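Acetylxylan esterase A (PDB 5X6S) removes acetyl side groups from the xylan backbone, as a secreted serine esterase of carbohydrate esterase family 1 that takes part in plant biomass breakdown. Local coordinates at residues P31-I37 / G61-P67; F136-Y142 / R191-Y197. All blocks are in the same frame, centred on the assembly; numbering follows the deposited sequence.

Contact 1: P31-I37 / G61-P67; sequences PGIVVAI and GFIVIYP
V34 CG2 sits over one face of the F62 ring, 4.0 Å from the ring centroid and 21° off its normal. This is a CH-pi contact, offset toward the rim. F62 can offer that face because its CG lies between the backbone N and the carbonyl carbon (chi1 52°), which brings the ring alongside V34. On the same side of the sheet, A36 CB touches V64 CG1 at 4.0 Å and also meets the Y66 ring obliquely. The other side carries I33, V35, I63 and I65. There I33 CG2 meets I65 CD1 at 3.8 Å, and V35 CG1 meets P67 CG, the two side chains crossing at about a right angle.

The backbones are parallel neighbours. I63 N and I65 N donate to G32 O and V34 O. V34 N and A36 N donate to I63 O and I65 O; the bond from A36 N to I65 O is 2.9 Å long and close to straight. Beyond this ladder a water donates to both A36 O and P67 O and bridges the two strands near their C-terminal ends.

Helix 53-60 packs on the side of F62, A36 and Y66. Helix 91-106 packs on I33, V35, I63 and I65. Strand 113-118 continues the sheet beyond strand 33-37, bonding to I33 and V35 through F114 and T116.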
loop_
_atom_site.group_PDB
_atom_site.type_symbol
_atom_site.label_atom_id
_atom_site.label_comp_id
_atom_site.label_asym_id
_atom_site.label_seq_id
_atom_site.Cartn_x
_atom_site.Cartn_y
_atom_site.Cartn_z
ATOM N N PRO A 31 7.308 13.186 -3.891
ATOM C CA PRO A 31 6.584 13.094 -5.174
ATOM C C PRO A 31 5.710 11.856 -5.309
ATOM O O PRO A 31 6.067 10.803 -4.802
ATOM C CB PRO A 31 7.732 13.055 -6.203
ATOM C CG PRO A 31 8.892 12.495 -5.465
ATOM C CD PRO A 31 8.752 12.929 -4.041
ATOM N N GLY A 32 4.584 12.001 -5.982
ATOM C CA GLY A 32 3.798 10.877 -6.430
ATOM C C GLY A 32 4.453 10.193 -7.622
ATOM O O GLY A 32 5.567 10.573 -8.058
ATOM N N ILE A 33 3.818 9.145 -8.111
ATOM C CA ILE A 33 4.348 8.393 -9.271
ATOM C C ILE A 33 3.206 8.073 -10.199
ATOM O O ILE A 33 2.133 7.655 -9.759
ATOM C CB ILE A 33 5.061 7.047 -8.872
ATOM C CG1 ILE A 33 6.359 7.312 -8.103
ATOM C CG2 ILE A 33 5.284 6.173 -10.084
ATOM C CD1 ILE A 33 6.920 6.100 -7.401
ATOM N N VAL A 34 3.428 8.274 -11.478
ATOM C CA VAL A 34 2.490 7.819 -12.516
ATOM C C VAL A 34 3.216 6.844 -13.416
ATOM O O VAL A 34 4.259 7.193 -13.996
ATOM C CB VAL A 34 1.917 8.994 -13.396
ATOM C CG1 VAL A 34 1.071 8.449 -14.561
ATOM C CG2 VAL A 34 1.077 9.933 -12.563
ATOM N N VAL A 35 2.674 5.622 -13.547
ATOM C CA VAL A 35 3.213 4.632 -14.431
ATOM C C VAL A 35 2.359 4.717 -15.717
ATOM O O VAL A 35 1.123 4.546 -15.646
ATOM C CB VAL A 35 3.190 3.179 -13.837
ATOM C CG1 VAL A 35 3.768 2.168 -14.798
ATOM C CG2 VAL A 35 3.845 3.062 -12.467
ATOM N N ALA A 36 3.000 5.003 -16.846
ATOM C CA ALA A 36 2.335 5.245 -18.111
ATOM C C ALA A 36 2.791 4.187 -19.126
ATOM O O ALA A 36 3.986 4.136 -19.520
ATOM C CB ALA A 36 2.628 6.672 -18.617
ATOM N N ILE A 37 1.855 3.307 -19.537
ATOM C CA ILE A 37 2.197 2.070 -20.223
ATOM C C ILE A 37 1.762 2.079 -21.694
ATOM O O ILE A 37 0.561 2.260 -21.996
ATOM C CB ILE A 37 1.591 0.844 -19.519
ATOM C CG1 ILE A 37 1.883 0.879 -18.001
ATOM C CG2 ILE A 37 2.065 -0.443 -20.202
ATOM C CD1 ILE A 37 1.244 -0.268 -17.184
ATOM N N GLY A 61 4.596 17.753 -9.919
ATOM C CA GLY A 61 5.836 17.317 -9.283
ATOM C C GLY A 61 6.041 15.833 -9.080
ATOM O O GLY A 61 6.965 15.443 -8.339
ATOM N N PHE A 62 5.206 14.999 -9.705
ATOM C CA PHE A 62 5.369 13.569 -9.588
ATOM C C PHE A 62 6.399 13.041 -10.589
ATOM O O PHE A 62 6.778 13.750 -11.547
ATOM C CB PHE A 62 4.031 12.866 -9.788
ATOM C CG PHE A 62 3.278 13.243 -11.062
ATOM C CD1 PHE A 62 3.642 12.693 -12.321
ATOM C CD2 PHE A 62 2.212 14.117 -11.012
ATOM C CE1 PHE A 62 2.938 13.039 -13.459
ATOM C CE2 PHE A 62 1.474 14.438 -12.150
ATOM C CZ PHE A 62 1.852 13.913 -13.368
ATOM N N ILE A 63 6.842 11.796 -10.390
ATOM C CA ILE A 63 7.769 11.150 -11.305
ATOM C C ILE A 63 6.920 10.278 -12.250
ATOM O O ILE A 63 5.951 9.674 -11.805
ATOM C CB ILE A 63 8.788 10.267 -10.532
ATOM C CG1 ILE A 63 9.706 11.190 -9.704
ATOM C CG2 ILE A 63 9.612 9.358 -11.464
ATOM C CD1 ILE A 63 10.574 10.473 -8.700
ATOM N N VAL A 64 7.284 10.214 -13.513
ATOM C CA VAL A 64 6.629 9.270 -14.457
ATOM C C VAL A 64 7.503 8.100 -14.814
ATOM O O VAL A 64 8.692 8.291 -15.106
ATOM C CB VAL A 64 6.170 9.952 -15.802
ATOM C CG1 VAL A 64 5.131 9.044 -16.531
ATOM C CG2 VAL A 64 5.634 11.352 -15.570
ATOM N N ILE A 65 6.960 6.885 -14.755
ATOM C CA ILE A 65 7.688 5.670 -15.139
ATOM C C ILE A 65 7.077 5.173 -16.422
ATOM O O ILE A 65 5.863 5.051 -16.502
ATOM C CB ILE A 65 7.602 4.526 -14.095
ATOM C CG1 ILE A 65 8.257 4.948 -12.775
ATOM C CG2 ILE A 65 8.249 3.249 -14.669
ATOM C CD1 ILE A 65 7.929 3.977 -11.607
ATOM N N TYR A 66 7.923 4.908 -17.423
ATOM C CA TYR A 66 7.469 4.459 -18.738
ATOM C C TYR A 66 8.091 3.104 -18.981
ATOM O O TYR A 66 9.247 3.029 -19.445
ATOM C CB TYR A 66 7.891 5.478 -19.857
ATOM C CG TYR A 66 7.398 6.896 -19.684
ATOM C CD1 TYR A 66 6.128 7.302 -20.157
ATOM C CD2 TYR A 66 8.196 7.858 -19.065
ATOM C CE1 TYR A 66 5.685 8.610 -20.037
ATOM C CE2 TYR A 66 7.757 9.171 -18.933
ATOM C CZ TYR A 66 6.513 9.551 -19.374
ATOM O OH TYR A 66 6.122 10.853 -19.192
ATOM N N PRO A 67 7.372 2.004 -18.662
ATOM C CA PRO A 67 7.933 0.674 -18.941
ATOM C C PRO A 67 7.990 0.474 -20.451
ATOM O O PRO A 67 7.254 1.125 -21.161
ATOM C CB PRO A 67 6.898 -0.297 -18.319
ATOM C CG PRO A 67 6.143 0.549 -17.299
ATOM C CD PRO A 67 6.049 1.898 -18.025
HETATM O O HOH W 1 5.300 2.884 -21.479
#

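Contact 2: F136-Y142 / R191-Y197; sequences FAAATVY and RPRMQIY
Strands 138-142 and 193-199 are parallel neighbours in the central sheet of the alpha/beta-hydrolase fold, and the pairing of Y142 with Y197 comes near its active-site end. The axes of the short segments 138-142 and 193-197 run 4.7 Å apart at 11°. Five backbone hydrogen bonds join the segments. R193 N, Q195 N and Y197 N donate to A137 O, A139 O and V141 O, while A139 N and V141 N donate to R193 O and Q195 O. In the first, R193 N stands above the carbonyl plane of A137 and not on a lone pair. Water adds to this end: one molecule links A137 O to R193 NE; another is held by R191 O and makes a long bond to A137 O.

On one face of the sheet, V141 CG2 presses on I196 CD1 at 3.5 Å, closer than usual for two carbons. M194 folds back at chi2 (-57°) and again at chi3, bringing SD and CE back to A139 CB, with SD 3.8 Å away.

The other face is more polar. A138 CB lies over one face of the R193 guanidinium, near its rim; that group also makes a cation-pi contact with W271 and bonds to W271 O through NH2. T140 and Q195 lie side by side, and T140 OG1 donates to Q195 OE1 at 2.9 Å. The extended Q195 chain carries its amide on to Q250, which NE2 reaches. Y142 OH is held by D268 and by H264 N. The Y142 and Y197 rings form an offset stack with planes at 21° and centroids 4.5 Å apart. Y142 CE1 lies over the Y197 face, while V141 O meets the edge of the same ring in its plane.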
loop_
_atom_site.group_PDB
_atom_site.type_symbol
_atom_site.label_atom_id
_atom_site.label_comp_id
_atom_site.label_asym_id
_atom_site.label_seq_id
_atom_site.Cartn_x
_atom_site.Cartn_y
_atom_site.Cartn_z
ATOM N N PHE A 136 -0.965 0.450 -5.980
ATOM C CA PHE A 136 -1.661 1.468 -6.766
ATOM C C PHE A 136 -2.900 2.024 -6.066
ATOM O O PHE A 136 -3.766 1.255 -5.651
ATOM C CB PHE A 136 -2.029 0.942 -8.132
ATOM C CG PHE A 136 -0.847 0.477 -8.932
ATOM C CD1 PHE A 136 0.093 1.397 -9.398
ATOM C CD2 PHE A 136 -0.638 -0.885 -9.140
ATOM C CE1 PHE A 136 1.213 0.975 -10.077
ATOM C CE2 PHE A 136 0.478 -1.330 -9.796
ATOM C CZ PHE A 136 1.416 -0.408 -10.288
ATOM N N ALA A 137 -2.948 3.368 -5.943
ATOM C CA ALA A 137 -4.066 4.102 -5.369
ATOM C C ALA A 137 -5.220 4.198 -6.339
ATOM O O ALA A 137 -6.387 4.177 -5.941
ATOM C CB ALA A 137 -3.604 5.494 -4.970
ATOM N N ALA A 138 -4.910 4.283 -7.642
ATOM C CA ALA A 138 -5.930 4.423 -8.714
ATOM C C ALA A 138 -5.285 4.132 -10.019
ATOM O O ALA A 138 -4.026 4.208 -10.129
ATOM C CB ALA A 138 -6.548 5.833 -8.737
ATOM N N ALA A 139 -6.106 3.803 -11.009
ATOM C CA ALA A 139 -5.680 3.434 -12.346
ATOM C C ALA A 139 -6.640 3.995 -13.343
ATOM O O ALA A 139 -7.867 4.035 -13.049
ATOM C CB ALA A 139 -5.662 1.942 -12.523
ATOM N N THR A 140 -6.130 4.365 -14.528
ATOM C CA THR A 140 -6.988 4.845 -15.652
ATOM C C THR A 140 -6.678 3.994 -16.857
ATOM O O THR A 140 -5.510 3.900 -17.280
ATOM C CB THR A 140 -6.810 6.389 -15.922
ATOM O OG1 THR A 140 -7.240 7.146 -14.775
ATOM C CG2 THR A 140 -7.632 6.862 -17.147
ATOM N N VAL A 141 -7.697 3.398 -17.450
ATOM C CA VAL A 141 -7.588 2.468 -18.553
ATOM C C VAL A 141 -8.150 3.124 -19.817
ATOM O O VAL A 141 -9.362 3.475 -19.863
ATOM C CB VAL A 141 -8.330 1.132 -18.231
ATOM C CG1 VAL A 141 -8.293 0.139 -19.346
ATOM C CG2 VAL A 141 -7.784 0.501 -16.937
ATOM N N TYR A 142 -7.276 3.347 -20.795
ATOM C CA TYR A 142 -7.665 3.874 -22.128
ATOM C C TYR A 142 -7.771 2.751 -23.180
ATOM O O TYR A 142 -6.787 2.377 -23.841
ATOM C CB TYR A 142 -6.728 5.007 -22.617
ATOM C CG TYR A 142 -6.895 6.273 -21.859
ATOM C CD1 TYR A 142 -8.010 7.103 -22.094
ATOM C CD2 TYR A 142 -5.982 6.669 -20.880
ATOM C CE1 TYR A 142 -8.200 8.252 -21.371
ATOM C CE2 TYR A 142 -6.179 7.874 -20.143
ATOM C CZ TYR A 142 -7.277 8.654 -20.424
ATOM O OH TYR A 142 -7.518 9.813 -19.766
ATOM N N ARG A 191 -7.009 -1.975 -3.073
ATOM C CA ARG A 191 -6.861 -2.102 -4.539
ATOM C C ARG A 191 -7.039 -0.713 -5.205
ATOM O O ARG A 191 -7.711 0.159 -4.620
ATOM C CB ARG A 191 -7.897 -3.058 -5.085
ATOM C CG ARG A 191 -7.987 -4.421 -4.376
ATOM C CD ARG A 191 -9.134 -5.260 -4.962
ATOM N NE ARG A 191 -9.096 -6.617 -4.430
ATOM C CZ ARG A 191 -8.477 -7.644 -4.997
ATOM N NH1 ARG A 191 -7.866 -7.495 -6.147
ATOM N NH2 ARG A 191 -8.461 -8.844 -4.388
ATOM N N PRO A 192 -6.463 -0.500 -6.392
ATOM C CA PRO A 192 -6.670 0.849 -6.975
ATOM C C PRO A 192 -8.130 1.132 -7.371
ATOM O O PRO A 192 -8.811 0.230 -7.903
ATOM C CB PRO A 192 -5.781 0.836 -8.232
ATOM C CG PRO A 192 -5.598 -0.629 -8.564
ATOM C CD PRO A 192 -5.610 -1.345 -7.242
ATOM N N ARG A 193 -8.551 2.376 -7.176
ATOM C CA ARG A 193 -9.805 2.881 -7.758
ATOM C C ARG A 193 -9.638 2.856 -9.290
ATOM O O ARG A 193 -8.660 3.399 -9.807
ATOM C CB ARG A 193 -10.071 4.280 -7.264
ATOM C CG ARG A 193 -10.189 4.426 -5.774
ATOM C CD ARG A 193 -10.407 5.911 -5.384
ATOM N NE ARG A 193 -9.179 6.736 -5.460
ATOM C CZ ARG A 193 -8.882 7.562 -6.465
ATOM N NH1 ARG A 193 -9.701 7.691 -7.478
ATOM N NH2 ARG A 193 -7.744 8.252 -6.450
ATOM N N MET A 194 -10.567 2.211 -10.008
ATOM C CA MET A 194 -10.476 1.996 -11.426
ATOM C C MET A 194 -11.336 2.971 -12.238
ATOM O O MET A 194 -12.512 3.150 -11.949
ATOM C CB MET A 194 -10.881 0.578 -11.794
ATOM C CG MET A 194 -10.145 -0.538 -11.091
ATOM S SD MET A 194 -8.327 -0.442 -11.347
ATOM C CE MET A 194 -8.248 -0.767 -13.068
ATOM N N GLN A 195 -10.746 3.546 -13.281
ATOM C CA GLN A 195 -11.449 4.387 -14.250
ATOM C C GLN A 195 -11.188 3.834 -15.615
ATOM O O GLN A 195 -10.017 3.746 -16.062
ATOM C CB GLN A 195 -10.940 5.826 -14.160
ATOM C CG GLN A 195 -11.586 6.784 -15.114
ATOM C CD GLN A 195 -10.994 8.185 -14.967
ATOM O OE1 GLN A 195 -9.791 8.407 -15.240
ATOM N NE2 GLN A 195 -11.806 9.124 -14.495
ATOM N N ILE A 196 -12.266 3.443 -16.305
ATOM C CA ILE A 196 -12.210 2.687 -17.562
ATOM C C ILE A 196 -12.821 3.498 -18.720
ATOM O O ILE A 196 -14.035 3.755 -18.720
ATOM C CB ILE A 196 -12.977 1.342 -17.425
ATOM C CG1 ILE A 196 -12.599 0.626 -16.130
ATOM C CG2 ILE A 196 -12.870 0.474 -18.698
ATOM C CD1 ILE A 196 -11.118 0.251 -15.968
ATOM N N TYR A 197 -12.004 3.881 -19.708
ATOM C CA TYR A 197 -12.473 4.537 -20.922
ATOM C C TYR A 197 -12.539 3.544 -22.076
ATOM O O TYR A 197 -11.688 2.674 -22.213
ATOM C CB TYR A 197 -11.507 5.633 -21.375
ATOM C CG TYR A 197 -11.434 6.900 -20.547
ATOM C CD1 TYR A 197 -10.613 6.999 -19.402
ATOM C CD2 TYR A 197 -12.132 8.038 -20.944
ATOM C CE1 TYR A 197 -10.515 8.209 -18.688
ATOM C CE2 TYR A 197 -12.009 9.253 -20.245
ATOM C CZ TYR A 197 -11.211 9.339 -19.127
ATOM O OH TYR A 197 -11.122 10.556 -18.477
HETATM O O HOH W 2 -7.288 5.465 -3.577
HETATM O O HOH W 3 -7.170 2.375 -3.291
#

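In the fold
Contacts 1 and 2 belong to one sheet, with strand 113-118 between strands 33-37 and 138-142. Their centres are about 14 Å apart. They touch directly where V35 CG2 of contact 1 packs on F136 CE1 of contact 2 at 4.1 Å. The intervening strand 113-118 leads to S119, the active-site serine by similarity, on what is probably a nucleophile elbow. Both contacts bring a C-terminal strand end toward it: the side chain of I37 is about 9 Å from that of S119, and the side chain of Y142 about 7 Å. Contact 1 reaches the elbow by the side chain of I37, contact 2 by the backbone bond of Y142 to S119.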